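Side-chain contacts in S-adenosylmethionine-dependent methyltransferase (Clostridium acetobutylicum, PDB 1Y8C), which probably transfers a methyl group from S-adenosylmethionine to an acceptor substrate: residues His8-Asp11 with Lys12-Ala16; Glu76-Phe79 with Arg80-Leu84; Asp117-Asp120 with Leu121-Tyr124; Asn158-Asp162 with Glu163-Tyr167; Ala202-Glu205 with Glu206-Glu209. All coordinates share one frame; numbering follows the deposited sequence.

Interaction 1 (His8-Asp11 with Lys12-Ala16); sequences HIYD and KLIRA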
# COMPACT_ATOMS: atom_id res chain seq x y z
N HIS A 8 1.98 -2.70 13.13
CA HIS A 8 0.95 -3.73 13.25
C HIS A 8 -0.26 -3.11 13.93
O HIS A 8 -1.39 -3.28 13.48
CB HIS A 8 1.46 -4.92 14.06
CG HIS A 8 2.51 -5.72 13.36
ND1 HIS A 8 2.28 -6.39 12.17
CD2 HIS A 8 3.81 -5.97 13.67
CE1 HIS A 8 3.38 -7.01 11.79
NE2 HIS A 8 4.32 -6.76 12.68
N ILE A 9 -0.01 -2.40 15.02
CA ILE A 9 -1.09 -1.76 15.75
C ILE A 9 -1.91 -0.88 14.81
O ILE A 9 -3.13 -0.96 14.77
CB ILE A 9 -0.54 -0.89 16.91
CG1 ILE A 9 0.23 -1.78 17.89
CG2 ILE A 9 -1.70 -0.17 17.60
CD1 ILE A 9 0.95 -1.02 18.99
N TYR A 10 -1.21 -0.06 14.03
CA TYR A 10 -1.85 0.86 13.08
C TYR A 10 -2.73 0.12 12.10
O TYR A 10 -3.91 0.44 11.93
CB TYR A 10 -0.78 1.65 12.31
CG TYR A 10 -1.31 2.84 11.54
CD1 TYR A 10 -1.36 4.10 12.12
CD2 TYR A 10 -1.77 2.69 10.23
CE1 TYR A 10 -1.87 5.20 11.42
CE2 TYR A 10 -2.29 3.78 9.52
CZ TYR A 10 -2.33 5.03 10.12
OH TYR A 10 -2.84 6.10 9.42
N ASP A 11 -2.15 -0.88 11.43
CA ASP A 11 -2.88 -1.66 10.44
C ASP A 11 -4.07 -2.41 11.02
O ASP A 11 -5.07 -2.63 10.33
CB ASP A 11 -1.95 -2.65 9.75
CG ASP A 11 -1.11 -2.01 8.68
OD1 ASP A 11 -1.53 -0.94 8.16
OD2 ASP A 11 -0.04 -2.58 8.34
N LYS A 12 -3.96 -2.81 12.28
CA LYS A 12 -5.04 -3.55 12.93
C LYS A 12 -6.15 -2.64 13.46
O LYS A 12 -7.32 -3.02 13.46
CB LYS A 12 -4.49 -4.39 14.09
CG LYS A 12 -5.57 -5.00 14.98
CD LYS A 12 -4.97 -5.67 16.22
CE LYS A 12 -6.06 -6.17 17.18
NZ LYS A 12 -6.94 -7.25 16.57
N LEU A 13 -5.80 -1.44 13.91
CA LEU A 13 -6.80 -0.54 14.45
C LEU A 13 -7.30 0.51 13.46
O LEU A 13 -8.51 0.71 13.33
CB LEU A 13 -6.26 0.13 15.71
CG LEU A 13 -5.78 -0.82 16.82
CD1 LEU A 13 -5.26 -0.00 18.00
CD2 LEU A 13 -6.90 -1.74 17.28
N ILE A 14 -6.39 1.18 12.76
CA ILE A 14 -6.81 2.21 11.83
C ILE A 14 -7.34 1.64 10.51
O ILE A 14 -8.45 1.98 10.09
CB ILE A 14 -5.66 3.20 11.54
CG1 ILE A 14 -5.02 3.65 12.86
CG2 ILE A 14 -6.19 4.40 10.79
CD1 ILE A 14 -6.00 4.22 13.88
N ARG A 15 -6.55 0.79 9.86
CA ARG A 15 -6.96 0.18 8.59
C ARG A 15 -8.13 -0.79 8.83
O ARG A 15 -9.16 -0.71 8.16
CB ARG A 15 -5.77 -0.56 7.95
CG ARG A 15 -4.58 0.36 7.64
CD ARG A 15 -4.01 0.09 6.25
NE ARG A 15 -3.56 1.31 5.59
CZ ARG A 15 -2.46 1.99 5.91
NH1 ARG A 15 -1.67 1.56 6.88
NH2 ARG A 15 -2.15 3.10 5.26
N ALA A 16 -7.95 -1.70 9.79
CA ALA A 16 -8.97 -2.67 10.18
C ALA A 16 -9.36 -3.77 9.18
O ALA A 16 -9.97 -4.77 9.57
CB ALA A 16 -10.24 -1.94 10.65
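Y10 presents one face of its ring to I14, whose CG1 stands over the ring centre 3.8 Å from the centroid, a CH-pi contact. The phenol ring is carried forward along the helix, toward I14, because CG lies anti to the backbone N (chi1 -167°). A flat ring suits this buried place, since a branched aliphatic chain one turn on can lie against it. R15 comes to the same ring differently: its NH1 sits at the ring edge, near the plane, 3.5 Å from Y10 CE2, the two planes turned 53° apart. The D11 and R15 chains leave the same flank of the helix, and NH1 donates to D11 OD1 at 2.8 Å in a salt bridge. The oxygen is close to the guanidinium plane although the carboxylate is twisted 61° from it. R15 NE forms a salt bridge with D110 and D11 OD2 is hydrogen-bonded to the Y20 hydroxyl, so each charged group has a second partner. I9 CG2 touches L13 CD1 at 3.6 Å. A16 N bonds to D11 O at 3.1 Å. Side-chain pairs at i to i+4, with Y10 and R15 at i to i+5, mark the C-terminal turns of helix 3-15, which ends in a pi-type turn.

Interaction 2 (Glu76-Phe79 with Arg80-Leu84); sequences ENKF and RSQGL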
# COMPACT_ATOMS: atom_id res chain seq x y z
N GLU A 76 14.46 -4.06 6.93
CA GLU A 76 15.76 -4.68 6.75
C GLU A 76 16.08 -5.64 7.89
O GLU A 76 16.58 -6.75 7.66
CB GLU A 76 16.85 -3.61 6.67
CG GLU A 76 18.24 -4.18 6.46
CD GLU A 76 19.26 -3.12 6.13
OE1 GLU A 76 19.57 -2.28 7.01
OE2 GLU A 76 19.75 -3.12 4.97
N ASN A 77 15.81 -5.23 9.12
CA ASN A 77 16.08 -6.11 10.25
C ASN A 77 15.21 -7.36 10.16
O ASN A 77 15.67 -8.47 10.45
CB ASN A 77 15.82 -5.38 11.55
CG ASN A 77 16.69 -4.15 11.69
OD1 ASN A 77 17.90 -4.20 11.44
ND2 ASN A 77 16.07 -3.03 12.07
N LYS A 78 13.97 -7.16 9.76
CA LYS A 78 13.03 -8.25 9.60
C LYS A 78 13.54 -9.19 8.51
O LYS A 78 13.72 -10.38 8.74
CB LYS A 78 11.66 -7.70 9.24
CG LYS A 78 10.61 -8.75 8.90
CD LYS A 78 9.26 -8.09 8.65
CE LYS A 78 8.82 -7.28 9.86
NZ LYS A 78 7.52 -6.64 9.57
N PHE A 79 13.77 -8.65 7.32
CA PHE A 79 14.26 -9.48 6.23
C PHE A 79 15.49 -10.29 6.66
O PHE A 79 15.58 -11.48 6.39
CB PHE A 79 14.60 -8.60 5.03
CG PHE A 79 13.42 -7.85 4.49
CD1 PHE A 79 13.61 -6.66 3.79
CD2 PHE A 79 12.13 -8.35 4.65
CE1 PHE A 79 12.53 -5.97 3.26
CE2 PHE A 79 11.04 -7.67 4.12
CZ PHE A 79 11.24 -6.48 3.42
N ARG A 80 16.42 -9.63 7.34
CA ARG A 80 17.63 -10.30 7.79
C ARG A 80 17.37 -11.46 8.75
O ARG A 80 17.94 -12.53 8.59
CB ARG A 80 18.56 -9.28 8.46
CG ARG A 80 19.36 -8.46 7.46
CD ARG A 80 20.04 -7.27 8.13
NE ARG A 80 21.01 -6.64 7.23
CZ ARG A 80 21.58 -5.46 7.45
NH1 ARG A 80 21.29 -4.77 8.55
NH2 ARG A 80 22.46 -4.98 6.58
N SER A 81 16.50 -11.25 9.73
CA SER A 81 16.21 -12.31 10.69
C SER A 81 15.50 -13.49 10.03
O SER A 81 15.35 -14.55 10.63
CB SER A 81 15.34 -11.78 11.83
OG SER A 81 14.00 -11.62 11.41
N GLN A 82 15.07 -13.30 8.78
CA GLN A 82 14.39 -14.36 8.04
C GLN A 82 15.25 -14.88 6.89
O GLN A 82 14.75 -15.56 6.00
CB GLN A 82 13.08 -13.85 7.47
CG GLN A 82 12.00 -13.57 8.49
CD GLN A 82 10.71 -13.10 7.83
OE1 GLN A 82 10.67 -12.02 7.23
NE2 GLN A 82 9.66 -13.91 7.92
N GLY A 83 16.54 -14.56 6.91
CA GLY A 83 17.44 -15.01 5.87
C GLY A 83 17.10 -14.47 4.50
O GLY A 83 17.56 -15.01 3.48
N LEU A 84 16.29 -13.42 4.46
CA LEU A 84 15.87 -12.78 3.22
C LEU A 84 16.85 -11.66 2.86
O LEU A 84 17.32 -10.93 3.73
CB LEU A 84 14.48 -12.19 3.39
CG LEU A 84 13.40 -13.21 3.76
CD1 LEU A 84 12.10 -12.49 4.12
CD2 LEU A 84 13.19 -14.17 2.60
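One face of the R80 guanidinium is covered by the E76 carboxylate, with CD 3.4 Å above the plane and over its centre. The two flat groups are only 13° from parallel and so stack, their chains running alongside each other. E76 OE1 lies 3.4 Å from R80 NH1, but well out of the guanidinium plane; this salt bridge therefore rests on charge attraction, with no N-H aimed at the oxygen. At the guanidinium edge, near its plane, is N77 OD1, 4.5 Å from R80 NH1. Long, flexible, charged chains suit this surface flank, and E76 reaches R80 because its CG is anti to the backbone N (chi1 -179°). The F79 ring has L84 CD1 beside it obliquely, while F79 CB and L84 CB pack at 3.9 Å.

That packing accompanies a Schellman motif that ends helix 69-81, in the beta-alpha-beta unit between strands 61-65 and 87-89. L84 N donates to F79 O at 2.8 Å and G83 N to R80 O at 3.0 Å; G83 is the C-prime residue, its positive phi (64°) being a conformation glycine adopts readily. F79 O also receives Q82 N, which arrives from the opposite face of the carbonyl plane to L84 N. S81 turns its hydroxyl back to K78 O at 3.0 Å, in the carbonyl plane and on a lone pair, a role a short polar chain fills well near a helix end. The ammonium of K78 leaves the segment to bond N4 OD1 and T48 O, and the buried F79 side chain rests on T52, P86 and L88.

Interaction 3 (Asp117-Asp120 with Leu121-Tyr124); sequences DSDD and LKKY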
# COMPACT_ATOMS: atom_id res chain seq x y z
N ASP A 117 -1.72 14.72 -5.62
CA ASP A 117 -1.68 15.54 -6.82
C ASP A 117 -1.88 14.66 -8.05
O ASP A 117 -1.09 13.75 -8.30
CB ASP A 117 -0.33 16.24 -6.90
CG ASP A 117 -0.35 17.41 -7.85
OD1 ASP A 117 -0.81 17.22 -8.99
OD2 ASP A 117 0.09 18.51 -7.45
N SER A 118 -2.91 14.93 -8.83
CA SER A 118 -3.17 14.12 -10.03
C SER A 118 -1.96 13.97 -10.94
O SER A 118 -1.76 12.91 -11.54
CB SER A 118 -4.31 14.73 -10.83
OG SER A 118 -3.99 16.05 -11.22
N ASP A 119 -1.14 15.01 -11.04
CA ASP A 119 0.03 14.94 -11.90
C ASP A 119 1.07 13.97 -11.39
O ASP A 119 1.63 13.19 -12.16
CB ASP A 119 0.64 16.32 -12.08
CG ASP A 119 -0.07 17.10 -13.16
OD1 ASP A 119 -0.29 16.50 -14.24
OD2 ASP A 119 -0.42 18.28 -12.94
N ASP A 120 1.32 14.01 -10.09
CA ASP A 120 2.29 13.10 -9.49
C ASP A 120 1.78 11.66 -9.59
O ASP A 120 2.58 10.72 -9.59
CB ASP A 120 2.53 13.45 -8.03
CG ASP A 120 3.42 14.66 -7.87
OD1 ASP A 120 4.41 14.76 -8.61
OD2 ASP A 120 3.13 15.50 -6.99
N LEU A 121 0.47 11.50 -9.67
CA LEU A 121 -0.12 10.17 -9.76
C LEU A 121 0.11 9.64 -11.17
O LEU A 121 0.31 8.44 -11.37
CB LEU A 121 -1.62 10.22 -9.45
CG LEU A 121 -2.34 8.88 -9.35
CD1 LEU A 121 -1.78 8.04 -8.20
CD2 LEU A 121 -3.80 9.14 -9.14
N LYS A 122 0.08 10.54 -12.15
CA LYS A 122 0.31 10.17 -13.54
C LYS A 122 1.77 9.74 -13.68
O LYS A 122 2.06 8.71 -14.29
CB LYS A 122 0.01 11.34 -14.47
CG LYS A 122 -1.47 11.49 -14.80
CD LYS A 122 -1.77 12.74 -15.62
CE LYS A 122 -3.28 12.87 -15.87
NZ LYS A 122 -3.70 14.20 -16.43
N LYS A 123 2.68 10.54 -13.12
CA LYS A 123 4.10 10.23 -13.18
C LYS A 123 4.32 8.86 -12.56
O LYS A 123 5.09 8.04 -13.08
CB LYS A 123 4.89 11.31 -12.43
CG LYS A 123 4.85 12.66 -13.13
CD LYS A 123 5.58 13.77 -12.37
CE LYS A 123 7.10 13.58 -12.33
NZ LYS A 123 7.58 12.53 -11.38
N TYR A 124 3.63 8.62 -11.46
CA TYR A 124 3.68 7.36 -10.74
C TYR A 124 3.32 6.18 -11.67
O TYR A 124 4.12 5.27 -11.85
CB TYR A 124 2.72 7.45 -9.56
CG TYR A 124 2.38 6.16 -8.87
CD1 TYR A 124 3.32 5.47 -8.12
CD2 TYR A 124 1.08 5.65 -8.93
CE1 TYR A 124 2.97 4.32 -7.42
CE2 TYR A 124 0.72 4.51 -8.24
CZ TYR A 124 1.66 3.85 -7.48
OH TYR A 124 1.28 2.73 -6.77
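D120 and K123 run alongside, both heading off the same flank of the helix, with D120 OD1 4.1 Å from K123 CD. It is the methylene part of the lysine that passes the carboxylate: the chain bends at chi3 and chi4, and its ammonium bonds N95 OD1 instead, remaining 4.8 Å from D120 OD1. K122 keeps a straighter course. Its CG lies anti to the carbonyl carbon (chi1 -82°), over the preceding turn, where CG is 3.6 Å from S118 O; its NZ stops 4.7 Å from D119 OD1. At such separations the opposite charges may attract through space, but no direct ion pair is made. Aspartates here are also well placed for the helix as a whole, because negative groups near an N-terminal end probably interact favourably with the helix dipole.

The next shell is the backbone that spaces these chains. K123 N donates to D119 O at 3.0 Å with an angle of 165°, and Y124 N to D120 O, while L121 N reaches D117 O and K122 N reaches S118 O. Before the first turn, D117 OD1 accepts from D119 N at 3.0 Å, so a short carboxylate answers an amide that has no preceding helical carbonyl to use.

Farther out, the apolar L121 turns to T112, Y203 and Y211, K122 lies along Y211 and H214, and Y124 packs on I93, which suits a helix with one charged flank and one buried flank. This pattern is that of an amphipathic helix opened by an aspartate N-cap, here at the start of helix 118-129.

Interaction 4 (Asn158-Asp162 with Glu163-Tyr167); sequences NYDDD and EVFYY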
# COMPACT_ATOMS: atom_id res chain seq x y z
N ASN A 158 -12.49 8.15 19.58
CA ASN A 158 -11.59 7.79 20.68
C ASN A 158 -11.61 6.28 20.89
O ASN A 158 -12.68 5.67 20.89
CB ASN A 158 -12.02 8.49 21.97
CG ASN A 158 -11.62 9.95 22.00
OD1 ASN A 158 -10.49 10.29 22.35
ND2 ASN A 158 -12.55 10.82 21.64
N TYR A 159 -10.43 5.70 21.08
CA TYR A 159 -10.28 4.26 21.29
C TYR A 159 -9.49 4.08 22.57
O TYR A 159 -8.55 4.82 22.81
CB TYR A 159 -9.51 3.64 20.13
CG TYR A 159 -9.25 2.15 20.26
CD1 TYR A 159 -10.17 1.22 19.78
CD2 TYR A 159 -8.07 1.67 20.86
CE1 TYR A 159 -9.94 -0.15 19.88
CE2 TYR A 159 -7.82 0.29 20.97
CZ TYR A 159 -8.76 -0.61 20.48
OH TYR A 159 -8.54 -1.97 20.59
N ASP A 160 -9.86 3.09 23.38
CA ASP A 160 -9.15 2.88 24.63
C ASP A 160 -9.06 1.43 25.10
O ASP A 160 -9.81 1.04 25.99
CB ASP A 160 -9.79 3.72 25.74
CG ASP A 160 -9.01 3.67 27.05
OD1 ASP A 160 -9.54 4.16 28.08
OD2 ASP A 160 -7.85 3.17 27.05
N ASP A 161 -8.16 0.64 24.53
CA ASP A 161 -8.01 -0.73 25.02
C ASP A 161 -6.90 -0.54 26.05
O ASP A 161 -6.04 0.32 25.86
CB ASP A 161 -7.59 -1.69 23.91
CG ASP A 161 -6.14 -2.10 24.01
OD1 ASP A 161 -5.37 -1.76 23.08
OD2 ASP A 161 -5.77 -2.75 25.02
N ASP A 162 -6.89 -1.31 27.13
CA ASP A 162 -5.89 -1.09 28.18
C ASP A 162 -4.39 -1.17 27.87
O ASP A 162 -3.58 -1.26 28.79
CB ASP A 162 -6.22 -1.95 29.41
CG ASP A 162 -7.24 -1.27 30.34
OD1 ASP A 162 -7.05 -0.07 30.66
OD2 ASP A 162 -8.22 -1.93 30.76
N GLU A 163 -4.02 -1.11 26.59
CA GLU A 163 -2.60 -1.13 26.24
C GLU A 163 -2.30 -0.08 25.16
O GLU A 163 -1.16 0.39 25.02
CB GLU A 163 -2.19 -2.52 25.77
CG GLU A 163 -2.89 -2.99 24.51
CD GLU A 163 -2.53 -4.42 24.16
OE1 GLU A 163 -1.31 -4.74 24.15
OE2 GLU A 163 -3.45 -5.22 23.89
N VAL A 164 -3.33 0.30 24.41
CA VAL A 164 -3.19 1.30 23.38
C VAL A 164 -4.36 2.27 23.45
O VAL A 164 -5.51 1.86 23.50
CB VAL A 164 -3.17 0.67 21.98
CG1 VAL A 164 -3.10 1.76 20.91
CG2 VAL A 164 -1.97 -0.25 21.85
N PHE A 165 -4.04 3.56 23.46
CA PHE A 165 -5.05 4.61 23.51
C PHE A 165 -4.80 5.56 22.33
O PHE A 165 -3.66 5.94 22.06
CB PHE A 165 -4.93 5.40 24.82
CG PHE A 165 -5.90 6.53 24.92
CD1 PHE A 165 -7.12 6.36 25.57
CD2 PHE A 165 -5.64 7.74 24.28
CE1 PHE A 165 -8.07 7.38 25.57
CE2 PHE A 165 -6.58 8.76 24.27
CZ PHE A 165 -7.80 8.58 24.92
N TYR A 166 -5.87 5.96 21.63
CA TYR A 166 -5.70 6.86 20.50
C TYR A 166 -6.92 7.74 20.21
O TYR A 166 -8.05 7.33 20.41
CB TYR A 166 -5.30 6.08 19.23
CG TYR A 166 -6.42 5.40 18.46
CD1 TYR A 166 -7.40 6.15 17.81
CD2 TYR A 166 -6.46 4.00 18.33
CE1 TYR A 166 -8.41 5.54 17.06
CE2 TYR A 166 -7.47 3.37 17.58
CZ TYR A 166 -8.44 4.16 16.94
OH TYR A 166 -9.45 3.58 16.18
N TYR A 167 -6.66 8.96 19.75
CA TYR A 167 -7.71 9.90 19.38
C TYR A 167 -7.47 10.18 17.91
O TYR A 167 -6.40 10.64 17.51
CB TYR A 167 -7.60 11.18 20.20
CG TYR A 167 -8.51 12.28 19.72
CD1 TYR A 167 -9.85 12.02 19.41
CD2 TYR A 167 -8.05 13.58 19.59
CE1 TYR A 167 -10.70 13.04 18.99
CE2 TYR A 167 -8.89 14.60 19.17
CZ TYR A 167 -10.22 14.32 18.87
OH TYR A 167 -11.05 15.34 18.46
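Y159 and Y166 pair across the strands as a hydrogen-bonded pair of an antiparallel beta hairpin, strands 157-161 and 164-173 joined by a two-residue turn at D162 and E163. Each uses both backbone groups: Y159 N donates to Y166 O at 3.0 Å, and Y166 N returns to Y159 O with an angle of 168°. Nearer the turn D161 and V164 repeat the exchange, both bonds at 3.1 Å. The D161 carboxylate lies over the turn, its OD2 accepting weakly from E163 N and its OD1 weakly from V164 N, but its placing is doubtful, being too close to E163 CG. Along the other edge F165 and Y167, and E163 of the turn, make backbone hydrogen bonds to F184, S182 and R186 of strand 176-186. On the face bearing Y159, V164 and Y166, the two tyrosine rings are nearly parallel (8°) but slid apart, and L13 packs beside them. On the face bearing N158, D160, F165 and Y167, the F165 ring takes Y159 O over one face and D160 at its edge, and N158 OD1 lies 3.5 Å from Y167 CD1. Y159 CB stands over the Y166 ring, 3.4 Å from its centroid.

Interaction 5 (Ala202-Glu205 with Glu206-Glu209); sequences AYKE and EDIE. With SO4 (sulfate ion), chain B.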
# COMPACT_ATOMS: atom_id res chain seq x y z
N ALA A 202 -9.32 11.35 -2.36
CA ALA A 202 -10.36 10.43 -2.72
C ALA A 202 -10.53 10.42 -4.23
O ALA A 202 -11.20 11.28 -4.79
CB ALA A 202 -11.66 10.82 -2.03
N TYR A 203 -9.91 9.43 -4.87
CA TYR A 203 -9.98 9.29 -6.32
C TYR A 203 -11.16 8.42 -6.75
O TYR A 203 -11.45 7.40 -6.14
CB TYR A 203 -8.69 8.66 -6.85
CG TYR A 203 -7.49 9.57 -6.84
CD1 TYR A 203 -6.37 9.29 -6.05
CD2 TYR A 203 -7.44 10.70 -7.66
CE1 TYR A 203 -5.25 10.10 -6.08
CE2 TYR A 203 -6.32 11.52 -7.70
CZ TYR A 203 -5.23 11.22 -6.90
OH TYR A 203 -4.12 12.03 -6.94
N LYS A 204 -11.83 8.84 -7.82
CA LYS A 204 -12.96 8.07 -8.34
C LYS A 204 -12.42 7.04 -9.32
O LYS A 204 -11.47 7.31 -10.05
CB LYS A 204 -13.95 9.00 -9.04
CG LYS A 204 -14.64 9.97 -8.10
CD LYS A 204 -15.76 10.72 -8.78
CE LYS A 204 -16.56 11.54 -7.79
NZ LYS A 204 -17.69 12.25 -8.47
N GLU A 205 -13.03 5.86 -9.34
CA GLU A 205 -12.60 4.80 -10.23
C GLU A 205 -12.48 5.28 -11.67
O GLU A 205 -11.63 4.81 -12.43
CB GLU A 205 -13.58 3.64 -10.16
CG GLU A 205 -13.67 3.07 -8.80
CD GLU A 205 -14.80 2.07 -8.67
OE1 GLU A 205 -14.67 0.96 -9.24
OE2 GLU A 205 -15.81 2.42 -8.02
N GLU A 206 -13.34 6.21 -12.03
CA GLU A 206 -13.34 6.78 -13.37
C GLU A 206 -12.03 7.53 -13.59
O GLU A 206 -11.42 7.42 -14.65
CB GLU A 206 -14.53 7.74 -13.50
CG GLU A 206 -14.78 8.24 -14.90
CD GLU A 206 -15.86 9.31 -14.93
OE1 GLU A 206 -16.24 9.74 -16.04
OE2 GLU A 206 -16.33 9.74 -13.84
N ASP A 207 -11.60 8.27 -12.58
CA ASP A 207 -10.35 9.04 -12.64
C ASP A 207 -9.14 8.12 -12.66
O ASP A 207 -8.16 8.38 -13.35
CB ASP A 207 -10.24 9.97 -11.44
CG ASP A 207 -11.32 11.03 -11.42
OD1 ASP A 207 -11.60 11.54 -10.31
OD2 ASP A 207 -11.87 11.34 -12.50
N ILE A 208 -9.19 7.06 -11.86
CA ILE A 208 -8.08 6.14 -11.80
C ILE A 208 -7.93 5.44 -13.15
O ILE A 208 -6.83 5.34 -13.69
CB ILE A 208 -8.30 5.08 -10.71
CG1 ILE A 208 -8.22 5.73 -9.33
CG2 ILE A 208 -7.27 3.96 -10.86
CD1 ILE A 208 -6.84 6.24 -8.96
N GLU A 209 -9.05 4.96 -13.67
CA GLU A 209 -9.05 4.28 -14.95
C GLU A 209 -8.45 5.16 -16.03
O GLU A 209 -7.65 4.70 -16.84
CB GLU A 209 -10.48 3.86 -15.31
CG GLU A 209 -10.78 2.40 -14.94
CD GLU A 209 -11.89 2.21 -13.90
OE1 GLU A 209 -13.07 2.50 -14.22
OE2 GLU A 209 -11.58 1.78 -12.77
S SO4 B . -17.07 6.48 -9.78
O1 SO4 B . -17.39 5.06 -9.55
O2 SO4 B . -16.15 6.59 -10.94
O3 SO4 B . -18.31 7.23 -10.07
O4 SO4 B . -16.42 7.05 -8.58
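Y203 and I208 form the close-packed side of this contact: their chains cross at about a right angle, and Y203 CB meets I208 CD1 at 3.7 Å. Both are buried, where a broad ring and a branched aliphatic chain fill the interior well, and the Y203 hydroxyl bonds the I115 carbonyl. K204 O takes I208 N at 2.9 Å and D207 N more weakly, starting the first turn. E209 OE2 is hydrogen-bonded to the Y240 hydroxyl, while E205 OE1 forms a salt bridge with K222.

The other side is looser and more polar. K204 and D207 run alongside, K204 CB lying 3.7 Å from D207 OD1, but the lysine ammonium stays 6.4 Å from that oxygen; K204 makes a cation-pi contact with Y145. Here a sulfate ion, probably from the crystallisation liquor, receives E206 N at 3.0 Å through O2. Its O1 lies 3.4 Å from E205 OE2, so a negative group also stands close. An amide of a first helical turn, with no carbonyl before it to bond, can readily take an anion. Such anion binding is characteristic of a helix N terminus, here that of helix 205-214 with K204 at the N-cap position.

In the fold
From the N terminus, all five interactions are local and follow in series, so none nests within or crosses another. Interaction 1 lies at the end of helix 3-15; interaction 2 closes helix 69-81 before strand 87-89, their centres about 23 Å apart. Interaction 3 opens helix 118-129, across the chain's centre from both. Interaction 4 closes a hairpin of the antiparallel sheet, and interaction 5 leads from that sheet's last strand, 191-201, into helix 205-214. Two pairs touch: L13 and I14 pack on Y159, V164 and Y166, joining the N-terminal helix to the antiparallel sheet, and L121 meets Y203 and I208, joining helices 118-129 and 205-214.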